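Long-range contacts in fiber protein (Human adenovirus 21, PDB 3L88), which attaches the virus to its host cell through the trimeric knob at the end of the capsid fiber, which binds the receptor CD46: residues S79-T84 with T106-F111; T11-I16 with P92-S97. All coordinates share one frame; numbering follows the deposited sequence.

Interaction 1: residues S79-T84 with T106-F111; sequences SGNLLT and TSSKAF. With GOL (glycerol), chain O.
Ser79 and Gly80 meet Ser108 and Lys109 mainly through backbone. Two loops come together here, and the contact buries 181 Å² in all. One direct hydrogen bond crosses it. Ser108 N reaches Ser79 O at 3.3 Å with an N-H...O angle of 142°, which makes the bond weak. Lys109 N is equally near that oxygen, but its angle is poor. It bonds instead to Ser107 OG at 3.1 Å, closing an ST turn. One 3-10 turn follows, with Phe111 N bonded to Ser108 O.

Packing is slight. Gly80 has a positive phi of 79°, and its CA lies 4.1 Å from Lys109 N. A beta carbon at this position would point toward the Ser108-Lys109 peptide and collide with it, and the positive phi also suits a glycine. Ser108 CB sits 3.5 Å from Gly80 O.

The remaining polar links run through a glycerol, probably from the crystallisation liquor. Its O1 donates to Gly80 O at 3.0 Å and takes a weak bond from Ser108 OG. That hydroxyl is anti to its own carbonyl carbon (chi1 -57°), the position from which it meets O1. Glycerol O2 accepts from Leu82 N at 2.9 Å. Glycerol O3 bonds weakly to Asn81 OD1, and Asn81 CB lies beside glycerol C3 at 3.7 Å.

Within the first loop, Asp77 OD1 takes bonds from both Ser79 N and Asn81 N. Both bonds hold the start of this loop to the Asp77 carboxylate. Phe111 O is bound by Tyr195 OH, which ties the second loop to strand 191-196.

The chemistry is that of a polar surface contact. Direct bonding between the loops is sparse and weak, and a small triol supplies a bridge between Gly80 O and Ser108 OG.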
loop_
_atom_site.group_PDB
_atom_site.type_symbol
_atom_site.label_atom_id
_atom_site.label_comp_id
_atom_site.label_asym_id
_atom_site.label_seq_id
_atom_site.Cartn_x
_atom_site.Cartn_y
_atom_site.Cartn_z
ATOM N N SER C 79 20.028 0.364 -20.518
ATOM C CA SER C 79 19.023 -0.536 -21.080
ATOM C C SER C 79 18.107 -1.119 -20.002
ATOM O O SER C 79 17.238 -1.942 -20.291
ATOM C CB SER C 79 19.696 -1.665 -21.862
ATOM O OG SER C 79 20.156 -1.205 -23.119
ATOM N N GLY C 80 18.313 -0.705 -18.757
ATOM C CA GLY C 80 17.517 -1.212 -17.646
ATOM C C GLY C 80 17.955 -2.582 -17.157
ATOM O O GLY C 80 17.226 -3.249 -16.423
ATOM N N ASN C 81 19.155 -2.995 -17.550
ATOM C CA ASN C 81 19.696 -4.281 -17.130
ATOM C C ASN C 81 20.564 -4.177 -15.879
ATOM O O ASN C 81 21.312 -3.216 -15.708
ATOM C CB ASN C 81 20.476 -4.926 -18.277
ATOM C CG ASN C 81 19.582 -5.300 -19.449
ATOM O OD1 ASN C 81 18.524 -5.903 -19.271
ATOM N ND2 ASN C 81 19.996 -4.928 -20.651
ATOM N N LEU C 82 20.457 -5.173 -15.006
ATOM C CA LEU C 82 21.167 -5.153 -13.730
ATOM C C LEU C 82 22.679 -5.135 -13.913
ATOM O O LEU C 82 23.231 -5.902 -14.693
ATOM C CB LEU C 82 20.760 -6.351 -12.870
ATOM C CG LEU C 82 21.347 -6.403 -11.456
ATOM C CD1 LEU C 82 20.788 -5.289 -10.578
ATOM C CD2 LEU C 82 21.107 -7.770 -10.828
ATOM N N LEU C 83 23.348 -4.246 -13.190
ATOM C CA LEU C 83 24.803 -4.261 -13.140
ATOM C C LEU C 83 25.286 -5.114 -11.975
ATOM O O LEU C 83 25.321 -4.666 -10.829
ATOM C CB LEU C 83 25.358 -2.842 -13.037
ATOM C CG LEU C 83 25.186 -2.002 -14.300
ATOM C CD1 LEU C 83 25.450 -0.536 -13.999
ATOM C CD2 LEU C 83 26.095 -2.526 -15.405
ATOM N N THR C 84 25.668 -6.346 -12.291
ATOM C CA THR C 84 25.851 -7.390 -11.295
ATOM C C THR C 84 27.001 -7.104 -10.334
ATOM O O THR C 84 26.885 -7.334 -9.131
ATOM C CB THR C 84 26.028 -8.764 -11.971
ATOM O OG1 THR C 84 24.771 -9.444 -11.977
ATOM C CG2 THR C 84 27.052 -9.613 -11.240
ATOM N N THR C 106 13.909 -5.648 -26.540
ATOM C CA THR C 106 14.991 -6.028 -25.638
ATOM C C THR C 106 15.247 -4.950 -24.586
ATOM O O THR C 106 16.396 -4.644 -24.260
ATOM C CB THR C 106 16.296 -6.313 -26.409
ATOM O OG1 THR C 106 16.647 -5.172 -27.202
ATOM C CG2 THR C 106 16.128 -7.526 -27.317
ATOM N N SER C 107 14.167 -4.396 -24.041
ATOM C CA SER C 107 14.266 -3.293 -23.095
ATOM C C SER C 107 13.570 -3.602 -21.768
ATOM O O SER C 107 12.402 -4.000 -21.743
ATOM C CB SER C 107 13.681 -2.019 -23.708
ATOM O OG SER C 107 13.954 -0.893 -22.892
ATOM N N SER C 108 14.309 -3.449 -20.673
ATOM C CA SER C 108 13.714 -3.346 -19.345
ATOM C C SER C 108 13.689 -1.888 -18.908
ATOM O O SER C 108 13.337 -1.572 -17.772
ATOM C CB SER C 108 14.502 -4.176 -18.333
ATOM O OG SER C 108 14.586 -5.528 -18.743
ATOM N N LYS C 109 14.066 -1.002 -19.827
ATOM C CA LYS C 109 14.113 0.428 -19.549
ATOM C C LYS C 109 12.780 0.953 -19.025
ATOM O O LYS C 109 12.740 1.833 -18.161
ATOM C CB LYS C 109 14.521 1.198 -20.810
ATOM C CG LYS C 109 14.752 2.685 -20.584
ATOM C CD LYS C 109 15.018 3.408 -21.896
ATOM C CE LYS C 109 15.055 4.920 -21.704
ATOM N NZ LYS C 109 14.977 5.649 -23.004
ATOM N N ALA C 110 11.690 0.403 -19.547
ATOM C CA ALA C 110 10.356 0.907 -19.237
ATOM C C ALA C 110 9.903 0.566 -17.814
ATOM O O ALA C 110 8.878 1.059 -17.349
ATOM C CB ALA C 110 9.354 0.408 -20.261
ATOM N N PHE C 111 10.687 -0.254 -17.121
ATOM C CA PHE C 111 10.390 -0.646 -15.744
ATOM C C PHE C 111 11.121 0.236 -14.730
ATOM O O PHE C 111 10.852 0.170 -13.529
ATOM C CB PHE C 111 10.779 -2.110 -15.511
ATOM C CG PHE C 111 9.886 -3.098 -16.205
ATOM C CD1 PHE C 111 10.205 -3.573 -17.465
ATOM C CD2 PHE C 111 8.734 -3.567 -15.590
ATOM C CE1 PHE C 111 9.387 -4.483 -18.111
ATOM C CE2 PHE C 111 7.914 -4.483 -16.225
ATOM C CZ PHE C 111 8.241 -4.941 -17.488
HETATM C C1 GOL O . 17.290 -6.659 -16.662
HETATM O O1 GOL O . 16.219 -6.017 -15.999
HETATM C C2 GOL O . 18.058 -7.548 -15.685
HETATM O O2 GOL O . 18.218 -6.864 -14.464
HETATM C C3 GOL O . 19.430 -7.901 -16.253
HETATM O O3 GOL O . 19.288 -8.559 -17.491
#

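Interaction 2: residues T11-I16 with P92-S97; sequences TLWTGI and PLKNKS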
loop_
_atom_site.group_PDB
_atom_site.type_symbol
_atom_site.label_atom_id
_atom_site.label_comp_id
_atom_site.label_asym_id
_atom_site.label_seq_id
_atom_site.Cartn_x
_atom_site.Cartn_y
_atom_site.Cartn_z
ATOM N N THR C 11 5.936 -7.628 -16.786
ATOM C CA THR C 11 6.463 -8.033 -15.491
ATOM C C THR C 11 7.973 -8.221 -15.546
ATOM O O THR C 11 8.487 -8.947 -16.395
ATOM C CB THR C 11 5.783 -9.334 -14.976
ATOM O OG1 THR C 11 4.360 -9.157 -14.936
ATOM C CG2 THR C 11 6.268 -9.682 -13.585
ATOM N N LEU C 12 8.677 -7.540 -14.648
ATOM C CA LEU C 12 10.107 -7.763 -14.447
ATOM C C LEU C 12 10.333 -8.196 -13.004
ATOM O O LEU C 12 9.919 -7.505 -12.073
ATOM C CB LEU C 12 10.890 -6.483 -14.740
ATOM C CG LEU C 12 12.414 -6.585 -14.712
ATOM C CD1 LEU C 12 12.921 -7.400 -15.895
ATOM C CD2 LEU C 12 13.043 -5.203 -14.699
ATOM N N TRP C 13 10.960 -9.354 -12.817
ATOM C CA TRP C 13 11.018 -9.960 -11.492
ATOM C C TRP C 13 12.195 -10.906 -11.266
ATOM O O TRP C 13 12.966 -11.197 -12.182
ATOM C CB TRP C 13 9.699 -10.660 -11.162
ATOM C CG TRP C 13 9.466 -11.929 -11.921
ATOM C CD1 TRP C 13 10.245 -12.453 -12.914
ATOM C CD2 TRP C 13 8.349 -12.817 -11.782
ATOM N NE1 TRP C 13 9.694 -13.621 -13.382
ATOM C CE2 TRP C 13 8.531 -13.867 -12.704
ATOM C CE3 TRP C 13 7.216 -12.828 -10.962
ATOM C CZ2 TRP C 13 7.628 -14.921 -12.820
ATOM C CZ3 TRP C 13 6.317 -13.872 -11.085
ATOM C CH2 TRP C 13 6.529 -14.905 -12.006
ATOM N N THR C 14 12.319 -11.371 -10.026
ATOM C CA THR C 14 13.393 -12.268 -9.627
ATOM C C THR C 14 13.011 -13.716 -9.901
ATOM O O THR C 14 13.805 -14.626 -9.663
ATOM C CB THR C 14 13.678 -12.141 -8.125
ATOM O OG1 THR C 14 12.453 -12.284 -7.395
ATOM C CG2 THR C 14 14.292 -10.792 -7.810
ATOM N N GLY C 15 11.786 -13.924 -10.376
ATOM C CA GLY C 15 11.196 -15.253 -10.402
ATOM C C GLY C 15 10.630 -15.596 -9.041
ATOM O O GLY C 15 10.950 -14.947 -8.050
ATOM N N ILE C 16 9.760 -16.600 -8.994
ATOM C CA ILE C 16 9.137 -17.010 -7.740
ATOM C C ILE C 16 10.070 -17.938 -6.971
ATOM O O ILE C 16 10.670 -18.840 -7.547
ATOM C CB ILE C 16 7.803 -17.742 -7.982
ATOM C CG1 ILE C 16 6.796 -16.818 -8.659
ATOM C CG2 ILE C 16 7.230 -18.256 -6.677
ATOM C CD1 ILE C 16 5.505 -17.508 -9.011
ATOM N N PRO C 92 20.477 -11.400 -12.447
ATOM C CA PRO C 92 19.721 -10.447 -13.259
ATOM C C PRO C 92 18.221 -10.714 -13.189
ATOM O O PRO C 92 17.803 -11.864 -13.099
ATOM C CB PRO C 92 20.230 -10.714 -14.684
ATOM C CG PRO C 92 21.544 -11.390 -14.513
ATOM C CD PRO C 92 21.410 -12.199 -13.260
ATOM N N LEU C 93 17.425 -9.651 -13.212
ATOM C CA LEU C 93 15.976 -9.779 -13.321
ATOM C C LEU C 93 15.593 -10.318 -14.694
ATOM O O LEU C 93 16.398 -10.305 -15.625
ATOM C CB LEU C 93 15.300 -8.427 -13.081
ATOM C CG LEU C 93 15.644 -7.724 -11.767
ATOM C CD1 LEU C 93 14.987 -6.357 -11.696
ATOM C CD2 LEU C 93 15.226 -8.576 -10.586
ATOM N N LYS C 94 14.358 -10.790 -14.815
ATOM C CA LYS C 94 13.867 -11.326 -16.077
ATOM C C LYS C 94 12.363 -11.103 -16.211
ATOM O O LYS C 94 11.672 -10.831 -15.226
ATOM C CB LYS C 94 14.188 -12.818 -16.169
ATOM C CG LYS C 94 13.447 -13.664 -15.146
ATOM C CD LYS C 94 14.143 -14.984 -14.896
ATOM C CE LYS C 94 13.323 -15.853 -13.971
ATOM N NZ LYS C 94 14.127 -16.982 -13.443
ATOM N N ASN C 95 11.865 -11.232 -17.438
ATOM C CA ASN C 95 10.434 -11.124 -17.710
ATOM C C ASN C 95 9.678 -12.391 -17.327
ATOM O O ASN C 95 10.262 -13.471 -17.229
ATOM C CB ASN C 95 10.197 -10.801 -19.186
ATOM C CG ASN C 95 10.765 -9.451 -19.590
ATOM O OD1 ASN C 95 10.581 -8.452 -18.893
ATOM N ND2 ASN C 95 11.446 -9.414 -20.728
ATOM N N LYS C 96 8.375 -12.255 -17.109
ATOM C CA LYS C 96 7.560 -13.382 -16.675
ATOM C C LYS C 96 7.332 -14.362 -17.818
ATOM O O LYS C 96 7.293 -15.571 -17.610
ATOM C CB LYS C 96 6.223 -12.898 -16.105
ATOM C CG LYS C 96 5.329 -14.007 -15.574
ATOM C CD LYS C 96 4.106 -13.437 -14.879
ATOM C CE LYS C 96 2.929 -14.398 -14.934
ATOM N NZ LYS C 96 3.172 -15.640 -14.150
ATOM N N SER C 97 7.219 -13.839 -19.033
ATOM C CA SER C 97 6.854 -14.663 -20.182
ATOM C C SER C 97 8.057 -15.380 -20.794
ATOM O O SER C 97 8.868 -14.771 -21.493
ATOM C CB SER C 97 6.146 -13.818 -21.241
ATOM O OG SER C 97 6.845 -12.607 -21.469
#
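Trp13 and Lys94 form an antiparallel hydrogen-bonded pair, with Trp13 N to Lys94 O at 2.9 Å and Lys94 N to Trp13 O at 3.0 Å. Beyond this pair the pairing weakens: Lys96 N gives Thr11 O only a weak bond. Asn95 CA also points a C-H at Thr11 O.

The Trp13 indole is the main side-chain surface. Its CG stands between the backbone N and the carbonyl carbon (chi1 72°), which brings CG near Lys94 O. Thr11 CG2 and Lys96 CB lie over one face, 3.9 and 4.0 Å above the ring plane and both offset toward the rim. Gly15 CA lies over the opposite face, 3.7 Å from the plane. The indole therefore lies between Gly15 on one face and Thr11 with Lys96 on the other. Lys96 runs obliquely past the six-membered ring, with its CG 3.7 Å from Trp13 CZ2. Lys94 CG comes near Trp13 CD1, on the pyrrole part.

On the side of the strand pair opposite the indole, Leu12 meets Leu93. They cross at about a right angle, and Leu12 CD2 touches Leu93 CD1 at 3.8 Å. The other branch, Leu93 CD2, meets Thr14 CG2 at 3.7 Å. Thr14 OG1 donates to Gly15 O in the carbonyl plane, on a lone pair. It is also bonded to Leu37 N, so one hydroxyl ties the turn after strand 11-13 to strand 33-42.

A second subunit packs nearby: Gly43 of that subunit lies against Thr11, and its Gly44 against Lys96. Strand 11-13 sits between strand 33-42 and the short strand 94-95, which is outermost within this chain. This is edge pairing in one antiparallel sheet of the adenovirus knob beta-sandwich, at a place where subunits of the trimer meet.

Interactions 1 and 2 are neighbours, with centres about 11 Å apart, and their segments alternate along the chain. Phe111 is one joint: its CE2 lies 3.5 Å from Leu12 N, and its CZ 3.6 Å from Thr11 N. Ser108 OG packs on Leu12 CD1 at 3.8 Å. Leu82 CD2 also touches Pro92 CA at 3.9 Å. The glycerol of interaction 1 also reaches interaction 2. Its O2 takes a weak hydrogen bond from Leu93 N, and the side chain of Leu12 comes to about 4 Å from the glycerol. Residues of all four segments therefore lie close to this one glycerol. Interaction 2 alone of the pair touches another subunit.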